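Local atomic coordinates of tRNA (Adenine(22)-N(1))-methyltransferase (Mycoplasma capricolum subsp. capricolum, PDB entry 6QE6), a protein that probably methylates N1 of adenine 22 in tRNA, and binds S-adenosyl-L-homocysteine, the product form of its methyl-donor cofactor. Residues A[64-68]-A[69-73]; A[82-85]-A[86-90]. All blocks are in the same frame, centred on the assembly; numbering follows the deposited sequence.

Contact 1 of 2, residues A[64-68]-A[69-73]. With SAH (S-adenosyl-L-homocysteine), chain C.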
loop_
_atom_site.group_PDB
_atom_site.type_symbol
_atom_site.label_atom_id
_atom_site.label_comp_id
_atom_site.label_asym_id
_atom_site.label_seq_id
_atom_site.Cartn_x
_atom_site.Cartn_y
_atom_site.Cartn_z
ATOM N N ALA A 64 -7.738 10.207 11.265
ATOM C CA ALA A 64 -6.565 9.463 11.737
ATOM C C ALA A 64 -7.064 8.249 12.516
ATOM O O ALA A 64 -7.447 8.366 13.683
ATOM C CB ALA A 64 -5.661 10.349 12.582
ATOM N N CYS A 65 -7.051 7.087 11.867
ATOM C CA CYS A 65 -7.778 5.907 12.318
ATOM C C CYS A 65 -6.831 4.817 12.788
ATOM O O CYS A 65 -5.768 4.602 12.200
ATOM C CB CYS A 65 -8.653 5.328 11.200
ATOM S SG CYS A 65 -9.436 6.569 10.137
ATOM N N ASP A 66 -7.247 4.106 13.824
ATOM C CA ASP A 66 -6.512 2.954 14.299
ATOM C C ASP A 66 -7.478 1.966 14.942
ATOM O O ASP A 66 -8.519 2.338 15.490
ATOM C CB ASP A 66 -5.406 3.360 15.279
ATOM C CG ASP A 66 -4.256 2.358 15.299
ATOM O OD1 ASP A 66 -4.511 1.176 15.613
ATOM O OD2 ASP A 66 -3.107 2.735 14.977
ATOM N N ILE A 67 -7.119 0.691 14.856
ATOM C CA ILE A 67 -7.888 -0.339 15.530
ATOM C C ILE A 67 -7.594 -0.368 17.028
ATOM O O ILE A 67 -8.401 -0.902 17.800
ATOM C CB ILE A 67 -7.597 -1.686 14.842
ATOM C CG1 ILE A 67 -8.636 -2.737 15.229
ATOM C CG2 ILE A 67 -6.173 -2.139 15.119
ATOM C CD1 ILE A 67 -8.507 -4.027 14.407
ATOM N N ASN A 68 -6.481 0.222 17.457
ATOM C CA ASN A 68 -6.023 0.186 18.844
ATOM C C ASN A 68 -6.118 1.589 19.440
ATOM O O ASN A 68 -5.588 2.548 18.867
ATOM C CB ASN A 68 -4.581 -0.343 18.923
ATOM C CG ASN A 68 -4.082 -0.519 20.364
ATOM O OD1 ASN A 68 -4.791 -0.211 21.324
ATOM N ND2 ASN A 68 -2.844 -1.007 20.511
ATOM N N GLN A 69 -6.788 1.705 20.591
ATOM C CA GLN A 69 -6.937 3.011 21.228
ATOM C C GLN A 69 -5.610 3.540 21.760
ATOM O O GLN A 69 -5.406 4.761 21.812
ATOM C CB GLN A 69 -7.960 2.930 22.364
ATOM C CG GLN A 69 -8.219 4.253 23.082
ATOM C CD GLN A 69 -8.788 5.315 22.160
ATOM O OE1 GLN A 69 -9.768 5.075 21.441
ATOM N NE2 GLN A 69 -8.168 6.496 22.160
ATOM N N LYS A 70 -4.697 2.638 22.135
ATOM C CA LYS A 70 -3.453 3.046 22.793
ATOM C C LYS A 70 -2.663 4.058 21.968
ATOM O O LYS A 70 -2.469 5.197 22.440
ATOM C CB LYS A 70 -2.665 1.780 23.141
ATOM C CG LYS A 70 -1.240 1.937 23.609
ATOM C CD LYS A 70 -0.715 0.537 23.885
ATOM C CE LYS A 70 0.609 0.518 24.608
ATOM N NZ LYS A 70 0.839 -0.835 25.211
ATOM N N PRO A 71 -2.224 3.753 20.732
ATOM C CA PRO A 71 -1.501 4.776 19.960
ATOM C C PRO A 71 -2.383 5.936 19.553
ATOM O O PRO A 71 -1.869 7.035 19.321
ATOM C CB PRO A 71 -0.989 4.000 18.740
ATOM C CG PRO A 71 -1.994 2.947 18.539
ATOM C CD PRO A 71 -2.474 2.547 19.916
ATOM N N LEU A 72 -3.696 5.727 19.472
ATOM C CA LEU A 72 -4.613 6.817 19.161
ATOM C C LEU A 72 -4.572 7.913 20.224
ATOM O O LEU A 72 -4.781 9.089 19.908
ATOM C CB LEU A 72 -6.013 6.248 19.009
ATOM C CG LEU A 72 -6.879 6.748 17.854
ATOM C CD1 LEU A 72 -6.081 6.970 16.584
ATOM C CD2 LEU A 72 -7.988 5.748 17.614
ATOM N N ASN A 73 -4.281 7.556 21.481
ATOM C CA ASN A 73 -4.132 8.564 22.528
ATOM C C ASN A 73 -2.918 9.452 22.276
ATOM O O ASN A 73 -2.963 10.666 22.515
ATOM C CB ASN A 73 -3.999 7.893 23.894
ATOM C CG ASN A 73 -5.239 7.153 24.302
ATOM O OD1 ASN A 73 -6.342 7.682 24.220
ATOM N ND2 ASN A 73 -5.066 5.915 24.760
HETATM N N SAH C . 0.990 4.135 9.562
HETATM C CA SAH C . 2.284 4.041 10.229
HETATM C CB SAH C . 2.242 2.997 11.354
HETATM C CG SAH C . 2.056 1.536 10.938
HETATM S SD SAH C . 2.173 0.411 12.354
HETATM C C SAH C . 3.405 3.705 9.242
HETATM O O SAH C . 3.152 3.192 8.146
HETATM O OXT SAH C . 4.589 3.933 9.516
HETATM C "C5'" SAH C . 0.594 -0.366 11.937
HETATM C "C4'" SAH C . -0.575 0.292 12.662
HETATM O "O4'" SAH C . -1.781 -0.196 12.125
HETATM C "C3'" SAH C . -0.611 -0.049 14.141
HETATM O "O3'" SAH C . -0.732 1.137 14.892
HETATM C "C2'" SAH C . -1.857 -0.900 14.319
HETATM O "O2'" SAH C . -2.462 -0.595 15.545
HETATM C "C1'" SAH C . -2.708 -0.482 13.141
HETATM N N9 SAH C . -3.602 -1.534 12.655
HETATM C C8 SAH C . -3.337 -2.870 12.556
HETATM N N7 SAH C . -4.440 -3.474 12.037
HETATM C C5 SAH C . -5.381 -2.552 11.804
HETATM C C6 SAH C . -6.669 -2.639 11.300
HETATM N N6 SAH C . -7.181 -3.812 10.934
HETATM N N1 SAH C . -7.416 -1.490 11.184
HETATM C C2 SAH C . -6.893 -0.267 11.556
HETATM N N3 SAH C . -5.610 -0.200 12.058
HETATM C C4 SAH C . -4.868 -1.324 12.179
#
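K70 N donates to N68 OD1 over 3.0 Å, and this N-cap opens helix 69-81 just after strand 59-66 ends at D66, the acidic strand end that grips the cofactor ribose in Rossmann-like class I methyltransferases. The N-H points almost straight at the oxygen (165°), yet K70 N stands well above the amide carbonyl plane of N68 rather than within it. CG of N68 is anti to its backbone N (chi1 -175°), which carries the amide forward beside the start of the helix and brings its CG up to CD of P71, the two side chains crossing at about a right angle.

The tight part lies on the strand side. L72 reaches back with CD1, 3.5 Å from A64 O, and touches CB of D66; the L72 side chain also touches L92 of strand 88-92. P71 sets its CD 3.3 Å from N68 O, while its CG faces D66 OD2. That carboxylate is gripped from several directions: OD1 accepts from N68 N, which comes to its anti side and closes an Asx turn, and from SAH O2' at 2.7 Å, whereas OD2 takes SAH O3' and D45 N. I67 lays CG2 against the adenine, 3.3 Å from SAH C4.

The outer side is looser and faces solvent. K70 runs extended away from the turn; of its side chain, CB stays near the N68 amide. Q69, bent at chi2, turns along the exposed helix surface, where its NE2 donates to N73 OD1 at 3.0 Å, with that oxygen close to the amide plane of Q69.

Contact 2 of 2, residues A[82-85]-A[86-90]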
loop_
_atom_site.group_PDB
_atom_site.type_symbol
_atom_site.label_atom_id
_atom_site.label_comp_id
_atom_site.label_asym_id
_atom_site.label_seq_id
_atom_site.Cartn_x
_atom_site.Cartn_y
_atom_site.Cartn_z
ATOM N N PHE A 82 0.292 20.513 17.863
ATOM C CA PHE A 82 0.460 21.304 16.646
ATOM C C PHE A 82 -0.734 22.199 16.354
ATOM O O PHE A 82 -0.702 22.946 15.370
ATOM C CB PHE A 82 0.725 20.396 15.441
ATOM C CG PHE A 82 2.060 19.701 15.489
ATOM C CD1 PHE A 82 3.211 20.336 15.035
ATOM C CD2 PHE A 82 2.165 18.411 15.975
ATOM C CE1 PHE A 82 4.432 19.702 15.075
ATOM C CE2 PHE A 82 3.394 17.781 16.022
ATOM C CZ PHE A 82 4.519 18.427 15.571
ATOM N N GLY A 83 -1.780 22.135 17.173
ATOM C CA GLY A 83 -2.931 23.009 17.026
ATOM C C GLY A 83 -3.854 22.641 15.884
ATOM O O GLY A 83 -4.409 23.537 15.230
ATOM N N LEU A 84 -4.054 21.341 15.638
ATOM C CA LEU A 84 -4.793 20.881 14.467
ATOM C C LEU A 84 -6.069 20.122 14.821
ATOM O O LEU A 84 -6.612 19.418 13.967
ATOM C CB LEU A 84 -3.885 20.023 13.582
ATOM C CG LEU A 84 -2.743 20.812 12.928
ATOM C CD1 LEU A 84 -1.782 19.938 12.133
ATOM C CD2 LEU A 84 -3.299 21.944 12.049
ATOM N N THR A 85 -6.583 20.265 16.045
ATOM C CA THR A 85 -7.746 19.476 16.441
ATOM C C THR A 85 -8.980 19.802 15.613
ATOM O O THR A 85 -9.884 18.963 15.517
ATOM C CB THR A 85 -8.082 19.678 17.919
ATOM O OG1 THR A 85 -8.612 20.993 18.103
ATOM C CG2 THR A 85 -6.836 19.502 18.776
ATOM N N GLY A 86 -9.045 20.990 15.013
ATOM C CA GLY A 86 -10.138 21.299 14.114
ATOM C C GLY A 86 -10.006 20.769 12.702
ATOM O O GLY A 86 -10.909 20.991 11.886
ATOM N N GLN A 87 -8.904 20.084 12.387
ATOM C CA GLN A 87 -8.654 19.594 11.036
ATOM C C GLN A 87 -8.376 18.096 11.027
ATOM O O GLN A 87 -8.617 17.436 10.015
ATOM C CB GLN A 87 -7.489 20.335 10.382
ATOM C CG GLN A 87 -7.773 21.810 10.044
ATOM C CD GLN A 87 -7.582 22.769 11.242
ATOM O OE1 GLN A 87 -6.586 22.696 11.972
ATOM N NE2 GLN A 87 -8.542 23.681 11.430
ATOM N N ILE A 88 -7.864 17.542 12.126
ATOM C CA ILE A 88 -7.578 16.115 12.201
ATOM C C ILE A 88 -8.409 15.503 13.321
ATOM O O ILE A 88 -8.508 16.070 14.412
ATOM C CB ILE A 88 -6.075 15.856 12.402
ATOM C CG1 ILE A 88 -5.304 16.475 11.242
ATOM C CG2 ILE A 88 -5.773 14.370 12.492
ATOM C CD1 ILE A 88 -3.815 16.345 11.372
ATOM N N PHE A 89 -9.019 14.351 13.042
ATOM C CA PHE A 89 -9.977 13.715 13.941
ATOM C C PHE A 89 -9.554 12.274 14.142
ATOM O O PHE A 89 -9.393 11.538 13.166
ATOM C CB PHE A 89 -11.401 13.774 13.362
ATOM C CG PHE A 89 -11.843 15.158 13.003
ATOM C CD1 PHE A 89 -12.329 16.017 13.972
ATOM C CD2 PHE A 89 -11.750 15.614 11.699
ATOM C CE1 PHE A 89 -12.712 17.314 13.645
ATOM C CE2 PHE A 89 -12.142 16.916 11.360
ATOM C CZ PHE A 89 -12.619 17.762 12.330
ATOM N N THR A 90 -9.377 11.863 15.392
ATOM C CA THR A 90 -9.015 10.475 15.647
ATOM C C THR A 90 -10.260 9.600 15.620
ATOM O O THR A 90 -11.315 9.974 16.143
ATOM C CB THR A 90 -8.293 10.327 16.984
ATOM O OG1 THR A 90 -8.943 11.137 17.968
ATOM C CG2 THR A 90 -6.834 10.743 16.861
HETATM O O HOH W 1 -7.502 23.102 14.729
#
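L84 O takes two backbone N-H groups at once, Q87 N and I88 N, each at 2.9 Å, and so ties the turn 84-87 to the first residue of strand 88-92. The two donors use the oxygen differently. I88 N lies nearly in line with the carbonyl bond (C=O...N 175°), whereas Q87 N approaches from above the carbonyl plane with a C=O...N angle of 127°. The two consecutive N-H groups thus share one acceptor. G86 N is also near this oxygen, but its hydrogen points elsewhere.

That hydrogen goes to a water, whose oxygen lies 2.6 Å from G86 N. The same water donates to G83 O and to Q87 OE1, the latter at 2.9 Å, so one molecule joins the residue that follows helix 69-81, the middle of the turn and a side chain. Q87 can supply its amide oxygen because its chain bends at chi2 (83°), folding back over the turn. OE1 then also rests against L84, 3.4 Å from CD2, with the two side chains crossing at about a right angle.

Apolar contact within the turn is slighter: CD1 of L84 meets CD1 of I88 at 4.2 Å, and both residues pack on V54 of helix 48-55. On the exposed side T85 O comes within 3.8 Å of F89 CE1, obliquely to the ring. Beyond the turn, Q87 and F89 hydrogen-bond through their backbones to A62 of strand 59-66. G83, with positive phi, follows helix 69-81 and closes its C-terminal end in a Schellman motif, and the whole forms the helix-to-strand connection of a beta-alpha-beta unit.

In the fold
Contacts 1 and 2 lie at the two ends of helix 69-81, with centres 14 Å apart, on the same side of the chain's centre. Contact 1 comes first, leading from strand 59-66 into the helix; contact 2 then returns the chain from the helix to strand 88-92. These strands are parallel neighbours at one margin of the sheet, 88-92 being outermost within the chain. The contacts meet directly, by a probable hydrogen bond from A64 N to F89 O at 2.9 Å and by packing of L72 on T90. One beta-alpha-beta unit thus carries the ribose-binding turn at one end and a cofactor-remote return turn at the other.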